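Local coordinates for protein cystathionine gamma-lyase (Saccharomyces cerevisiae, PDB 1N8P) that binds pyridoxal-5'-phosphate and belongs to the Cys/Met metabolism family of PLP-dependent enzymes, assembling here from four copies of the chain, at residues G45-S50 against N56-E61; L74-G79 against F229-I234; I308-K313 against S320-S325. All coordinates share one frame; numbering follows the deposited sequence.

Contacts 1 and 2 form one continuous region, their centres about 13 Å apart. Glu-61 joins them: its OE2 lies 2.7 Å from the N of Ala-75, probably as a hydrogen bond, so helix 55-67 is tied to the edge of strand 72-76. Both lie near pyridoxal-5'-phosphate. In contact 2, Ser-78 and Gly-79 line its pocket, while the side chain of Ser-50 in contact 1 is about 8 Å from a bound pyridoxal-5'-phosphate. Contact 3 stands on the opposite side of the chain's centre, where a helix packs on another sheet; its centre is about 45 Å from that of contact 1 and about 38 Å from that of contact 2, and it touches neither.

Contact 1 (G45-S50 against N56-E61); sequences GTYEYS and NRENLE
With CG anti to the carbonyl carbon (chi1 -62°), the ring of Tyr-47 is carried across to helix 55-67, where Glu-58 comes out to meet it with CG anti to its own backbone N (chi1 -175°) and the chain beyond extended. The meeting is an instructive case of a phenol bonded to a carboxylate out of its plane: Tyr-47 OH donates to Glu-58 OE1 at 2.7 Å, approaching from 53° above the carboxylate plane, while OE1 itself sits at the ring's edge. That oxygen also takes part in a salt bridge with Arg-62, one turn further along the helix, so phenol and guanidinium share one acceptor and probably help to stabilise its negative charge.

Arg-57 makes a second, weaker link. Its chain bends at chi3, and NH1 reaches Ser-50 O in a weak hydrogen bond of 3.4 Å; its stronger partner is the adjoining carbonyl, Arg-51 O. Arg-57 NE forms a long salt bridge to Glu-61 OE2 at 3.5 Å, in the guanidinium plane.

The ring of Tyr-47 also meets that of His-22 of the second subunit. Separately, the nearby Tyr-49 touches a bound pyridoxal-5'-phosphate, in keeping with a binding site built from more than one chain, as in this family of PLP enzymes.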
ATOM      1  N   GLY A  45     -18.445 -12.522 -13.236  1.00 70.00           N
ATOM      2  CA  GLY A  45     -17.197 -13.117 -12.790  1.00 70.00           C
ATOM      3  C   GLY A  45     -17.422 -13.750 -11.422  1.00 70.00           C
ATOM      4  O   GLY A  45     -18.045 -13.142 -10.544  1.00 65.51           O
ATOM      5  N   THR A  46     -16.904 -14.967 -11.252  1.00 69.52           N
ATOM      6  CA  THR A  46     -17.042 -15.760 -10.029  1.00 70.00           C
ATOM      7  C   THR A  46     -17.009 -15.024  -8.674  1.00 70.00           C
ATOM      8  O   THR A  46     -17.228 -15.649  -7.625  1.00 69.99           O
ATOM      9  CB  THR A  46     -15.980 -16.880 -10.003  1.00 70.00           C
ATOM     10  OG1 THR A  46     -16.114 -17.690 -11.177  1.00 70.00           O
ATOM     11  CG2 THR A  46     -16.155 -17.763  -8.770  1.00 69.93           C
ATOM     12  N   TYR A  47     -16.739 -13.718  -8.680  1.00 70.00           N
ATOM     13  CA  TYR A  47     -16.710 -12.960  -7.431  1.00 69.23           C
ATOM     14  C   TYR A  47     -17.931 -12.052  -7.302  1.00 70.00           C
ATOM     15  O   TYR A  47     -18.284 -11.335  -8.248  1.00 70.00           O
ATOM     16  CB  TYR A  47     -15.427 -12.123  -7.328  1.00 68.48           C
ATOM     17  CG  TYR A  47     -14.155 -12.950  -7.309  1.00 69.67           C
ATOM     18  CD1 TYR A  47     -13.359 -13.061  -8.449  1.00 68.95           C
ATOM     19  CD2 TYR A  47     -13.769 -13.661  -6.164  1.00 69.40           C
ATOM     20  CE1 TYR A  47     -12.209 -13.861  -8.458  1.00 66.50           C
ATOM     21  CE2 TYR A  47     -12.619 -14.464  -6.164  1.00 67.70           C
ATOM     22  CZ  TYR A  47     -11.848 -14.557  -7.320  1.00 67.01           C
ATOM     23  OH  TYR A  47     -10.724 -15.349  -7.348  1.00 70.00           O
ATOM     24  N   GLU A  48     -18.569 -12.090  -6.129  1.00 70.00           N
ATOM     25  CA  GLU A  48     -19.764 -11.285  -5.847  1.00 70.00           C
ATOM     26  C   GLU A  48     -19.526 -10.275  -4.728  1.00 70.00           C
ATOM     27  O   GLU A  48     -19.929  -9.113  -4.834  1.00 70.00           O
ATOM     28  CB  GLU A  48     -20.933 -12.194  -5.464  1.00 70.00           C
ATOM     29  CG  GLU A  48     -20.582 -13.237  -4.411  1.00 69.30           C
ATOM     30  CD  GLU A  48     -21.791 -14.037  -3.990  1.00 70.00           C
ATOM     31  OE1 GLU A  48     -22.494 -14.545  -4.886  1.00 70.00           O
ATOM     32  OE2 GLU A  48     -22.045 -14.158  -2.772  1.00 70.00           O
ATOM     33  N   TYR A  49     -18.890 -10.725  -3.649  1.00 69.17           N
ATOM     34  CA  TYR A  49     -18.587  -9.827  -2.539  1.00 69.23           C
ATOM     35  C   TYR A  49     -17.251 -10.128  -1.853  1.00 70.00           C
ATOM     36  O   TYR A  49     -16.996 -11.256  -1.402  1.00 68.18           O
ATOM     37  CB  TYR A  49     -19.701  -9.846  -1.493  1.00 67.39           C
ATOM     38  CG  TYR A  49     -19.575  -8.693  -0.518  1.00 69.03           C
ATOM     39  CD1 TYR A  49     -19.561  -7.367  -0.983  1.00 67.86           C
ATOM     40  CD2 TYR A  49     -19.431  -8.919   0.857  1.00 64.95           C
ATOM     41  CE1 TYR A  49     -19.402  -6.299  -0.114  1.00 69.03           C
ATOM     42  CE2 TYR A  49     -19.269  -7.847   1.744  1.00 66.63           C
ATOM     43  CZ  TYR A  49     -19.254  -6.536   1.247  1.00 70.00           C
ATOM     44  OH  TYR A  49     -19.082  -5.454   2.094  1.00 70.00           O
ATOM     45  N   SER A  50     -16.406  -9.102  -1.782  1.00 67.71           N
ATOM     46  CA  SER A  50     -15.088  -9.202  -1.158  1.00 68.85           C
ATOM     47  C   SER A  50     -15.014 -10.200   0.011  1.00 70.00           C
ATOM     48  O   SER A  50     -14.215 -11.161  -0.008  1.00 70.00           O
ATOM     49  CB  SER A  50     -14.643  -7.815  -0.676  1.00 63.39           C
ATOM     50  OG  SER A  50     -13.501  -7.903   0.164  1.00 61.88           O
ATOM     51  N   ASN A  56      -7.166 -12.069  -3.945  1.00 43.74           N
ATOM     52  CA  ASN A  56      -5.959 -12.087  -3.117  1.00 44.51           C
ATOM     53  C   ASN A  56      -5.983 -13.093  -1.960  1.00 40.94           C
ATOM     54  O   ASN A  56      -4.987 -13.750  -1.691  1.00 48.03           O
ATOM     55  CB  ASN A  56      -5.670 -10.680  -2.596  1.00 38.62           C
ATOM     56  CG  ASN A  56      -5.229  -9.731  -3.708  1.00 39.00           C
ATOM     57  OD1 ASN A  56      -5.619  -8.574  -3.717  1.00 43.28           O
ATOM     58  ND2 ASN A  56      -4.408 -10.221  -4.640  1.00 31.93           N
ATOM     59  N   ARG A  57      -7.118 -13.220  -1.286  1.00 43.24           N
ATOM     60  CA  ARG A  57      -7.248 -14.158  -0.187  1.00 37.70           C
ATOM     61  C   ARG A  57      -7.218 -15.547  -0.789  1.00 43.84           C
ATOM     62  O   ARG A  57      -6.307 -16.337  -0.517  1.00 47.16           O
ATOM     63  CB  ARG A  57      -8.574 -13.948   0.529  1.00 37.76           C
ATOM     64  CG  ARG A  57      -8.579 -14.516   1.932  1.00 46.18           C
ATOM     65  CD  ARG A  57      -9.857 -14.173   2.661  1.00 46.07           C
ATOM     66  NE  ARG A  57     -10.980 -14.952   2.167  1.00 50.96           N
ATOM     67  CZ  ARG A  57     -12.178 -14.447   1.881  1.00 62.63           C
ATOM     68  NH1 ARG A  57     -12.418 -13.147   2.036  1.00 64.68           N
ATOM     69  NH2 ARG A  57     -13.144 -15.248   1.441  1.00 62.87           N
ATOM     70  N   GLU A  58      -8.223 -15.833  -1.617  1.00 46.21           N
ATOM     71  CA  GLU A  58      -8.353 -17.124  -2.286  1.00 42.84           C
ATOM     72  C   GLU A  58      -7.024 -17.618  -2.831  1.00 37.72           C
ATOM     73  O   GLU A  58      -6.599 -18.731  -2.552  1.00 39.26           O
ATOM     74  CB  GLU A  58      -9.351 -17.015  -3.429  1.00 51.99           C
ATOM     75  CG  GLU A  58      -9.661 -18.325  -4.113  1.00 62.19           C
ATOM     76  CD  GLU A  58     -10.369 -18.112  -5.437  1.00 68.94           C
ATOM     77  OE1 GLU A  58      -9.688 -17.695  -6.410  1.00 68.93           O
ATOM     78  OE2 GLU A  58     -11.599 -18.354  -5.494  1.00 70.00           O
ATOM     79  N   ASN A  59      -6.347 -16.793  -3.610  1.00 38.58           N
ATOM     80  CA  ASN A  59      -5.079 -17.242  -4.153  1.00 35.89           C
ATOM     81  C   ASN A  59      -4.092 -17.581  -3.068  1.00 29.75           C
ATOM     82  O   ASN A  59      -3.326 -18.516  -3.218  1.00 41.56           O
ATOM     83  CB  ASN A  59      -4.473 -16.196  -5.080  1.00 46.04           C
ATOM     84  CG  ASN A  59      -5.143 -16.154  -6.432  1.00 48.10           C
ATOM     85  OD1 ASN A  59      -5.671 -17.172  -6.920  1.00 49.86           O
ATOM     86  ND2 ASN A  59      -5.111 -14.985  -7.064  1.00 42.42           N
ATOM     87  N   LEU A  60      -4.092 -16.814  -1.981  1.00 25.99           N
ATOM     88  CA  LEU A  60      -3.179 -17.076  -0.875  1.00 15.07           C
ATOM     89  C   LEU A  60      -3.522 -18.437  -0.363  1.00 14.97           C
ATOM     90  O   LEU A  60      -2.687 -19.338  -0.342  1.00 15.60           O
ATOM     91  CB  LEU A  60      -3.368 -16.041   0.238  1.00 23.94           C
ATOM     92  CG  LEU A  60      -2.916 -16.382   1.670  1.00 24.03           C
ATOM     93  CD1 LEU A  60      -1.441 -16.615   1.714  1.00  7.96           C
ATOM     94  CD2 LEU A  60      -3.319 -15.257   2.630  1.00 30.15           C
ATOM     95  N   GLU A  61      -4.778 -18.582   0.036  1.00 19.84           N
ATOM     96  CA  GLU A  61      -5.304 -19.838   0.535  1.00 22.88           C
ATOM     97  C   GLU A  61      -4.918 -21.056  -0.300  1.00 27.70           C
ATOM     98  O   GLU A  61      -4.512 -22.070   0.232  1.00 33.84           O
ATOM     99  CB  GLU A  61      -6.822 -19.710   0.665  1.00 28.84           C
ATOM    100  CG  GLU A  61      -7.232 -18.660   1.713  1.00 28.62           C
ATOM    101  CD  GLU A  61      -8.714 -18.513   1.826  1.00 37.45           C
ATOM    102  OE1 GLU A  61      -9.398 -19.020   0.915  1.00 52.86           O
ATOM    103  OE2 GLU A  61      -9.203 -17.894   2.799  1.00 37.02           O
TER

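Contact 2 (L74-G79 against F229-I234); sequences LAFSSG and FLQNAI. With PLP (pyridoxal-5'-phosphate), chain E.
Phe-76 and Gln-231 make the close part of this contact, where strand 72-76 meets helix 221-234. The aliphatic stem of the glutamine crosses the ring obliquely at one corner: Gln-231 CG and CB each lie 3.4 Å from Phe-76 CE2. With CG anti to the backbone N (chi1 -179°) and the chain extended beyond it, Gln-231 stretches from the helix toward the strand, its methylene groups packed against the CE2 corner of the phenyl ring and its amide carried past them toward Leu-74 and Ala-75.

Beyond that stem the fit slackens. Leu-74 CD2 stays 4.2 Å from Gln-231 OE1, and the same OE1 is 3.4 Å from Ala-75 O, a meeting of two acceptors that supplies no bond. The amide instead donates weakly from NE2 to Gln-228 O in its own helix, while the Ala-75 N is bonded by Glu-61 of helix 55-67. Ile-234, though directed at the strand, stops short of touching it. Phe-229 lies on the solvent side of the helix, in contrast to the buried Gln-231. Overall the two axes pass 10.1 Å apart at 32°, so the glutamine side chain spans much of the separation.

At its C-terminal end the strand turns into helix 79-88. Ser-78 is the N-cap, its OG bonded to Ala-81 N, and Gly-79 N donates almost straight to O1P of pyridoxal-5'-phosphate (2.9 Å, 175°). Ser-80 OG, together with Arg-51 and Tyr-49 of the third subunit, also binds this pyridoxal-5'-phosphate. A strand end leading into a helix whose N-terminus meets the phosphate, here through Gly-79 N, is the phosphate-binding site familiar from fold type I PLP enzymes.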
ATOM      1  N   LEU A  74      -7.749 -21.503   4.333  1.00 45.13           N
ATOM      2  CA  LEU A  74      -8.616 -20.389   4.755  1.00 44.45           C
ATOM      3  C   LEU A  74      -7.812 -19.370   5.570  1.00 42.92           C
ATOM      4  O   LEU A  74      -7.213 -19.713   6.577  1.00 42.83           O
ATOM      5  CB  LEU A  74      -9.791 -20.894   5.618  1.00 41.43           C
ATOM      6  CG  LEU A  74     -10.871 -21.779   4.997  1.00 38.33           C
ATOM      7  CD1 LEU A  74     -11.820 -22.165   6.098  1.00 43.14           C
ATOM      8  CD2 LEU A  74     -11.622 -21.050   3.885  1.00 34.29           C
ATOM      9  N   ALA A  75      -7.790 -18.117   5.144  1.00 40.47           N
ATOM     10  CA  ALA A  75      -7.031 -17.138   5.894  1.00 34.92           C
ATOM     11  C   ALA A  75      -7.974 -16.381   6.776  1.00 35.98           C
ATOM     12  O   ALA A  75      -9.169 -16.367   6.533  1.00 35.68           O
ATOM     13  CB  ALA A  75      -6.330 -16.206   4.969  1.00 37.64           C
ATOM     14  N   PHE A  76      -7.427 -15.787   7.829  1.00 36.55           N
ATOM     15  CA  PHE A  76      -8.197 -14.988   8.784  1.00 36.49           C
ATOM     16  C   PHE A  76      -7.340 -13.813   9.295  1.00 35.17           C
ATOM     17  O   PHE A  76      -6.134 -13.743   9.022  1.00 31.30           O
ATOM     18  CB  PHE A  76      -8.658 -15.844   9.971  1.00 39.68           C
ATOM     19  CG  PHE A  76      -9.539 -17.012   9.586  1.00 44.97           C
ATOM     20  CD1 PHE A  76      -8.981 -18.259   9.298  1.00 39.60           C
ATOM     21  CD2 PHE A  76     -10.930 -16.867   9.526  1.00 42.35           C
ATOM     22  CE1 PHE A  76      -9.796 -19.347   8.958  1.00 39.48           C
ATOM     23  CE2 PHE A  76     -11.756 -17.955   9.188  1.00 40.74           C
ATOM     24  CZ  PHE A  76     -11.190 -19.194   8.904  1.00 35.59           C
ATOM     25  N   SER A  77      -7.964 -12.894  10.030  1.00 33.19           N
ATOM     26  CA  SER A  77      -7.277 -11.725  10.576  1.00 21.21           C
ATOM     27  C   SER A  77      -5.994 -12.073  11.320  1.00 22.85           C
ATOM     28  O   SER A  77      -4.974 -11.444  11.145  1.00 30.27           O
ATOM     29  CB  SER A  77      -8.195 -11.007  11.533  1.00 24.45           C
ATOM     30  OG  SER A  77      -9.482 -10.831  10.975  1.00 33.71           O
ATOM     31  N   SER A  78      -6.033 -13.107  12.133  1.00 25.49           N
ATOM     32  CA  SER A  78      -4.861 -13.487  12.918  1.00 31.52           C
ATOM     33  C   SER A  78      -4.823 -14.980  13.184  1.00 37.28           C
ATOM     34  O   SER A  78      -5.782 -15.695  12.877  1.00 45.20           O
ATOM     35  CB  SER A  78      -4.870 -12.771  14.296  1.00 22.39           C
ATOM     36  OG  SER A  78      -6.181 -12.631  14.852  1.00 15.96           O
ATOM     37  N   GLY A  79      -3.707 -15.454  13.736  1.00 33.69           N
ATOM     38  CA  GLY A  79      -3.658 -16.846  14.117  1.00 23.03           C
ATOM     39  C   GLY A  79      -4.835 -16.949  15.071  1.00 32.49           C
ATOM     40  O   GLY A  79      -5.730 -17.757  14.869  1.00 40.33           O
ATOM     41  N   PHE A 229     -17.930 -21.168   6.654  1.00 51.39           N
ATOM     42  CA  PHE A 229     -19.207 -20.539   6.949  1.00 48.70           C
ATOM     43  C   PHE A 229     -18.923 -19.525   8.038  1.00 47.99           C
ATOM     44  O   PHE A 229     -18.990 -18.335   7.788  1.00 49.83           O
ATOM     45  CB  PHE A 229     -20.269 -21.550   7.419  1.00 48.71           C
ATOM     46  CG  PHE A 229     -21.610 -20.909   7.758  1.00 49.21           C
ATOM     47  CD1 PHE A 229     -22.575 -20.699   6.777  1.00 47.75           C
ATOM     48  CD2 PHE A 229     -21.883 -20.470   9.053  1.00 47.69           C
ATOM     49  CE1 PHE A 229     -23.786 -20.062   7.081  1.00 46.63           C
ATOM     50  CE2 PHE A 229     -23.092 -19.831   9.356  1.00 46.90           C
ATOM     51  CZ  PHE A 229     -24.040 -19.627   8.370  1.00 40.15           C
ATOM     52  N   LEU A 230     -18.582 -19.994   9.235  1.00 49.06           N
ATOM     53  CA  LEU A 230     -18.265 -19.092  10.345  1.00 51.62           C
ATOM     54  C   LEU A 230     -17.459 -17.887   9.839  1.00 54.81           C
ATOM     55  O   LEU A 230     -17.744 -16.736  10.202  1.00 52.68           O
ATOM     56  CB  LEU A 230     -17.444 -19.825  11.413  1.00 45.95           C
ATOM     57  CG  LEU A 230     -18.179 -20.815  12.313  1.00 44.98           C
ATOM     58  CD1 LEU A 230     -17.198 -21.686  13.035  1.00 40.48           C
ATOM     59  CD2 LEU A 230     -19.031 -20.054  13.319  1.00 47.39           C
ATOM     60  N   GLN A 231     -16.472 -18.165   8.983  1.00 52.56           N
ATOM     61  CA  GLN A 231     -15.606 -17.132   8.417  1.00 54.72           C
ATOM     62  C   GLN A 231     -16.434 -16.038   7.771  1.00 58.42           C
ATOM     63  O   GLN A 231     -16.340 -14.865   8.140  1.00 59.25           O
ATOM     64  CB  GLN A 231     -14.666 -17.733   7.365  1.00 50.65           C
ATOM     65  CG  GLN A 231     -13.694 -16.744   6.721  1.00 45.79           C
ATOM     66  CD  GLN A 231     -13.278 -17.190   5.330  1.00 50.50           C
ATOM     67  OE1 GLN A 231     -12.131 -17.027   4.926  1.00 50.45           O
ATOM     68  NE2 GLN A 231     -14.226 -17.752   4.581  1.00 54.78           N
ATOM     69  N   ASN A 232     -17.254 -16.429   6.802  1.00 59.07           N
ATOM     70  CA  ASN A 232     -18.076 -15.467   6.098  1.00 54.88           C
ATOM     71  C   ASN A 232     -19.038 -14.740   7.029  1.00 53.18           C
ATOM     72  O   ASN A 232     -19.310 -13.558   6.852  1.00 58.04           O
ATOM     73  CB  ASN A 232     -18.856 -16.172   4.999  1.00 54.31           C
ATOM     74  CG  ASN A 232     -19.767 -15.240   4.257  1.00 57.69           C
ATOM     75  OD1 ASN A 232     -19.339 -14.565   3.332  1.00 65.63           O
ATOM     76  ND2 ASN A 232     -21.035 -15.184   4.667  1.00 61.88           N
ATOM     77  N   ALA A 233     -19.529 -15.441   8.041  1.00 54.14           N
ATOM     78  CA  ALA A 233     -20.511 -14.870   8.961  1.00 58.54           C
ATOM     79  C   ALA A 233     -19.965 -14.051  10.112  1.00 57.32           C
ATOM     80  O   ALA A 233     -20.634 -13.127  10.573  1.00 59.98           O
ATOM     81  CB  ALA A 233     -21.446 -15.988   9.520  1.00 57.67           C
ATOM     82  N   ILE A 234     -18.784 -14.398  10.610  1.00 54.98           N
ATOM     83  CA  ILE A 234     -18.212 -13.633  11.716  1.00 53.43           C
ATOM     84  C   ILE A 234     -17.382 -12.486  11.147  1.00 55.07           C
ATOM     85  O   ILE A 234     -17.186 -11.471  11.806  1.00 60.84           O
ATOM     86  CB  ILE A 234     -17.298 -14.490  12.600  1.00 52.28           C
ATOM     87  CG1 ILE A 234     -16.078 -14.937  11.772  1.00 54.74           C
ATOM     88  CG2 ILE A 234     -18.094 -15.658  13.195  1.00 48.85           C
ATOM     89  CD1 ILE A 234     -14.945 -15.529  12.567  1.00 54.32           C
TER
HETATM   90  N1  PLP E 400       0.468 -19.069  17.856  1.00 63.84           N
HETATM   91  C2  PLP E 400       1.840 -19.201  17.814  1.00 66.19           C
HETATM   92  C2A PLP E 400       2.354 -20.632  17.935  1.00 62.39           C
HETATM   93  C3  PLP E 400       2.623 -17.942  17.650  1.00 66.73           C
HETATM   94  O3  PLP E 400       3.955 -18.180  17.581  1.00 70.00           O
HETATM   95  C4  PLP E 400       1.961 -16.680  17.556  1.00 59.54           C
HETATM   96  C4A PLP E 400       2.755 -15.410  17.432  1.00 59.52           C
HETATM   97  C5  PLP E 400       0.472 -16.691  17.618  1.00 56.73           C
HETATM   98  C6  PLP E 400      -0.224 -17.878  17.760  1.00 63.44           C
HETATM   99  C5A PLP E 400      -0.265 -15.354  17.435  1.00 54.93           C
HETATM  100  O4P PLP E 400      -0.637 -15.089  16.095  1.00 41.50           O
HETATM  101  P   PLP E 400      -1.464 -13.805  15.759  1.00 38.73           P
HETATM  102  O1P PLP E 400      -1.440 -13.766  14.317  1.00 49.06           O
HETATM  103  O2P PLP E 400      -0.716 -12.647  16.384  1.00 51.55           O
HETATM  104  O3P PLP E 400      -2.743 -14.054  16.408  1.00 43.50           O

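Contact 3 (I308-K313 against S320-S325); sequences ISFRIK and SKFASS
Lys-321 O, in the residue just ahead of the Phe-322 that packs on Phe-310, is gripped twice by Ser-325. The backbone N of Ser-325 donates to Lys-321 O at 2.8 Å in the ordinary helical way, and Ser-325 OG adds a second bond to Lys-321 O of 2.9 Å, coming from 69° above the carbonyl plane. The serine thus turns its hydroxyl back on its own helix, as serines in helices often do.

Across the contact the interaction is wholly apolar, and two rings carry it in a T-shaped stack. The edge of Phe-310 is directed at one face of Phe-322, with centroids 5.4 Å apart and planes at 78°. The leading atom is Phe-310 CZ, which lies over the outer part of the face rather than its middle, 3.8 Å from Phe-322 CZ. Phe-322 has CG anti to its backbone N (chi1 -176°), which sends the ring from the helix toward the sheet; its rotation about CB-CG then presents the face to the incoming edge. Ile-312, two residues along the same strand, adds a looser apolar touch: its CD1 is 4.2 Å from Phe-322 CB, at the root of that side chain.

Val-368 of the adjoining strand 367-371 touches both rings, and Val-278 and Val-281 of strand 278-282 border Phe-310. Helix 377-392 meets the same layer through Ala-387 on Phe-322 and Leu-388 on Ile-312, so that helix 316-325 and helix 377-392 both pack on the five-stranded sheet holding strand 307-312.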
ATOM      1  N   ILE A 308      15.819 -21.648  18.878  1.00 44.47           N
ATOM      2  CA  ILE A 308      16.699 -22.395  19.760  1.00 42.87           C
ATOM      3  C   ILE A 308      16.203 -21.896  21.101  1.00 42.05           C
ATOM      4  O   ILE A 308      15.441 -20.948  21.150  1.00 44.98           O
ATOM      5  CB  ILE A 308      18.195 -22.021  19.482  1.00 39.50           C
ATOM      6  CG1 ILE A 308      18.572 -22.513  18.087  1.00 36.91           C
ATOM      7  CG2 ILE A 308      19.143 -22.636  20.525  1.00 33.43           C
ATOM      8  CD1 ILE A 308      19.861 -21.975  17.572  1.00 37.75           C
ATOM      9  N   SER A 309      16.579 -22.551  22.179  1.00 43.51           N
ATOM     10  CA  SER A 309      16.155 -22.135  23.506  1.00 40.79           C
ATOM     11  C   SER A 309      17.286 -22.679  24.348  1.00 43.66           C
ATOM     12  O   SER A 309      17.762 -23.789  24.102  1.00 37.91           O
ATOM     13  CB  SER A 309      14.827 -22.799  23.839  1.00 46.79           C
ATOM     14  OG  SER A 309      14.364 -22.464  25.124  1.00 50.35           O
ATOM     15  N   PHE A 310      17.770 -21.901  25.305  1.00 42.69           N
ATOM     16  CA  PHE A 310      18.878 -22.406  26.093  1.00 49.94           C
ATOM     17  C   PHE A 310      18.948 -21.636  27.375  1.00 51.67           C
ATOM     18  O   PHE A 310      18.328 -20.587  27.475  1.00 50.11           O
ATOM     19  CB  PHE A 310      20.192 -22.304  25.294  1.00 48.96           C
ATOM     20  CG  PHE A 310      20.787 -20.933  25.261  1.00 53.42           C
ATOM     21  CD1 PHE A 310      21.838 -20.603  26.107  1.00 54.83           C
ATOM     22  CD2 PHE A 310      20.277 -19.957  24.419  1.00 48.28           C
ATOM     23  CE1 PHE A 310      22.359 -19.331  26.112  1.00 50.04           C
ATOM     24  CE2 PHE A 310      20.797 -18.689  24.426  1.00 41.51           C
ATOM     25  CZ  PHE A 310      21.835 -18.375  25.270  1.00 48.59           C
ATOM     26  N   ARG A 311      19.663 -22.179  28.361  1.00 53.44           N
ATOM     27  CA  ARG A 311      19.809 -21.540  29.668  1.00 56.24           C
ATOM     28  C   ARG A 311      21.290 -21.347  29.895  1.00 56.04           C
ATOM     29  O   ARG A 311      22.062 -22.271  29.675  1.00 62.67           O
ATOM     30  CB  ARG A 311      19.180 -22.420  30.769  1.00 55.93           C
ATOM     31  CG  ARG A 311      19.577 -23.904  30.717  1.00 68.40           C
ATOM     32  CD  ARG A 311      18.646 -24.849  31.531  1.00 70.00           C
ATOM     33  NE  ARG A 311      18.795 -24.723  32.980  1.00 67.20           N
ATOM     34  CZ  ARG A 311      18.253 -23.745  33.681  1.00 63.75           C
ATOM     35  NH1 ARG A 311      17.531 -22.838  33.056  1.00 65.57           N
ATOM     36  NH2 ARG A 311      18.467 -23.649  34.981  1.00 60.40           N
ATOM     37  N   ILE A 312      21.701 -20.159  30.323  1.00 57.45           N
ATOM     38  CA  ILE A 312      23.127 -19.914  30.530  1.00 67.64           C
ATOM     39  C   ILE A 312      23.691 -20.283  31.909  1.00 69.90           C
ATOM     40  O   ILE A 312      22.955 -20.332  32.893  1.00 70.00           O
ATOM     41  CB  ILE A 312      23.479 -18.459  30.208  1.00 66.98           C
ATOM     42  CG1 ILE A 312      22.254 -17.584  30.397  1.00 66.02           C
ATOM     43  CG2 ILE A 312      23.973 -18.339  28.783  1.00 63.93           C
ATOM     44  CD1 ILE A 312      22.523 -16.157  30.053  1.00 62.58           C
ATOM     45  N   LYS A 313      25.005 -20.537  31.957  1.00 70.00           N
ATOM     46  CA  LYS A 313      25.703 -20.942  33.183  1.00 70.00           C
ATOM     47  C   LYS A 313      25.597 -19.935  34.318  1.00 70.00           C
ATOM     48  O   LYS A 313      26.549 -19.770  35.090  1.00 70.00           O
ATOM     49  CB  LYS A 313      27.190 -21.241  32.887  1.00 67.52           C
ATOM     50  N   SER A 320      18.899 -11.726  31.112  1.00 65.81           N
ATOM     51  CA  SER A 320      18.449 -10.389  30.779  1.00 62.91           C
ATOM     52  C   SER A 320      19.640  -9.676  30.126  1.00 64.59           C
ATOM     53  O   SER A 320      19.482  -8.905  29.188  1.00 65.39           O
ATOM     54  CB  SER A 320      18.020  -9.661  32.045  1.00 64.80           C
ATOM     55  OG  SER A 320      17.076  -8.651  31.746  1.00 63.44           O
ATOM     56  N   LYS A 321      20.837  -9.962  30.628  1.00 66.27           N
ATOM     57  CA  LYS A 321      22.072  -9.381  30.114  1.00 61.68           C
ATOM     58  C   LYS A 321      22.245  -9.764  28.643  1.00 62.67           C
ATOM     59  O   LYS A 321      22.314  -8.900  27.767  1.00 64.78           O
ATOM     60  CB  LYS A 321      23.250  -9.910  30.924  1.00 62.67           C
ATOM     61  CG  LYS A 321      24.602  -9.388  30.498  1.00 65.55           C
ATOM     62  CD  LYS A 321      24.806  -7.980  30.988  1.00 65.21           C
ATOM     63  CE  LYS A 321      26.262  -7.599  30.918  1.00 68.06           C
ATOM     64  NZ  LYS A 321      26.518  -6.422  31.794  1.00 70.00           N
ATOM     65  N   PHE A 322      22.334 -11.067  28.397  1.00 56.42           N
ATOM     66  CA  PHE A 322      22.472 -11.624  27.061  1.00 52.13           C
ATOM     67  C   PHE A 322      21.459 -10.953  26.148  1.00 50.88           C
ATOM     68  O   PHE A 322      21.792 -10.419  25.112  1.00 51.88           O
ATOM     69  CB  PHE A 322      22.179 -13.120  27.107  1.00 49.95           C
ATOM     70  CG  PHE A 322      22.390 -13.823  25.809  1.00 44.23           C
ATOM     71  CD1 PHE A 322      23.643 -14.263  25.453  1.00 39.61           C
ATOM     72  CD2 PHE A 322      21.330 -14.054  24.944  1.00 40.80           C
ATOM     73  CE1 PHE A 322      23.842 -14.922  24.257  1.00 44.30           C
ATOM     74  CE2 PHE A 322      21.527 -14.714  23.746  1.00 37.15           C
ATOM     75  CZ  PHE A 322      22.786 -15.148  23.405  1.00 36.46           C
ATOM     76  N   ALA A 323      20.205 -10.971  26.551  1.00 48.87           N
ATOM     77  CA  ALA A 323      19.162 -10.379  25.755  1.00 49.63           C
ATOM     78  C   ALA A 323      19.434  -8.939  25.334  1.00 53.03           C
ATOM     79  O   ALA A 323      18.696  -8.389  24.517  1.00 55.77           O
ATOM     80  CB  ALA A 323      17.847 -10.469  26.505  1.00 49.85           C
ATOM     81  N   SER A 324      20.474  -8.316  25.876  1.00 53.04           N
ATOM     82  CA  SER A 324      20.771  -6.936  25.512  1.00 57.38           C
ATOM     83  C   SER A 324      22.172  -6.728  24.950  1.00 59.92           C
ATOM     84  O   SER A 324      22.402  -5.855  24.129  1.00 63.12           O
ATOM     85  CB  SER A 324      20.579  -6.034  26.721  1.00 62.56           C
ATOM     86  OG  SER A 324      19.281  -6.183  27.268  1.00 66.88           O
ATOM     87  N   SER A 325      23.109  -7.539  25.405  1.00 60.99           N
ATOM     88  CA  SER A 325      24.481  -7.438  24.963  1.00 58.17           C
ATOM     89  C   SER A 325      24.602  -7.759  23.484  1.00 54.50           C
ATOM     90  O   SER A 325      25.592  -7.411  22.857  1.00 57.83           O
ATOM     91  CB  SER A 325      25.341  -8.404  25.789  1.00 60.08           C
ATOM     92  OG  SER A 325      25.071  -8.260  27.179  1.00 54.46           O
TER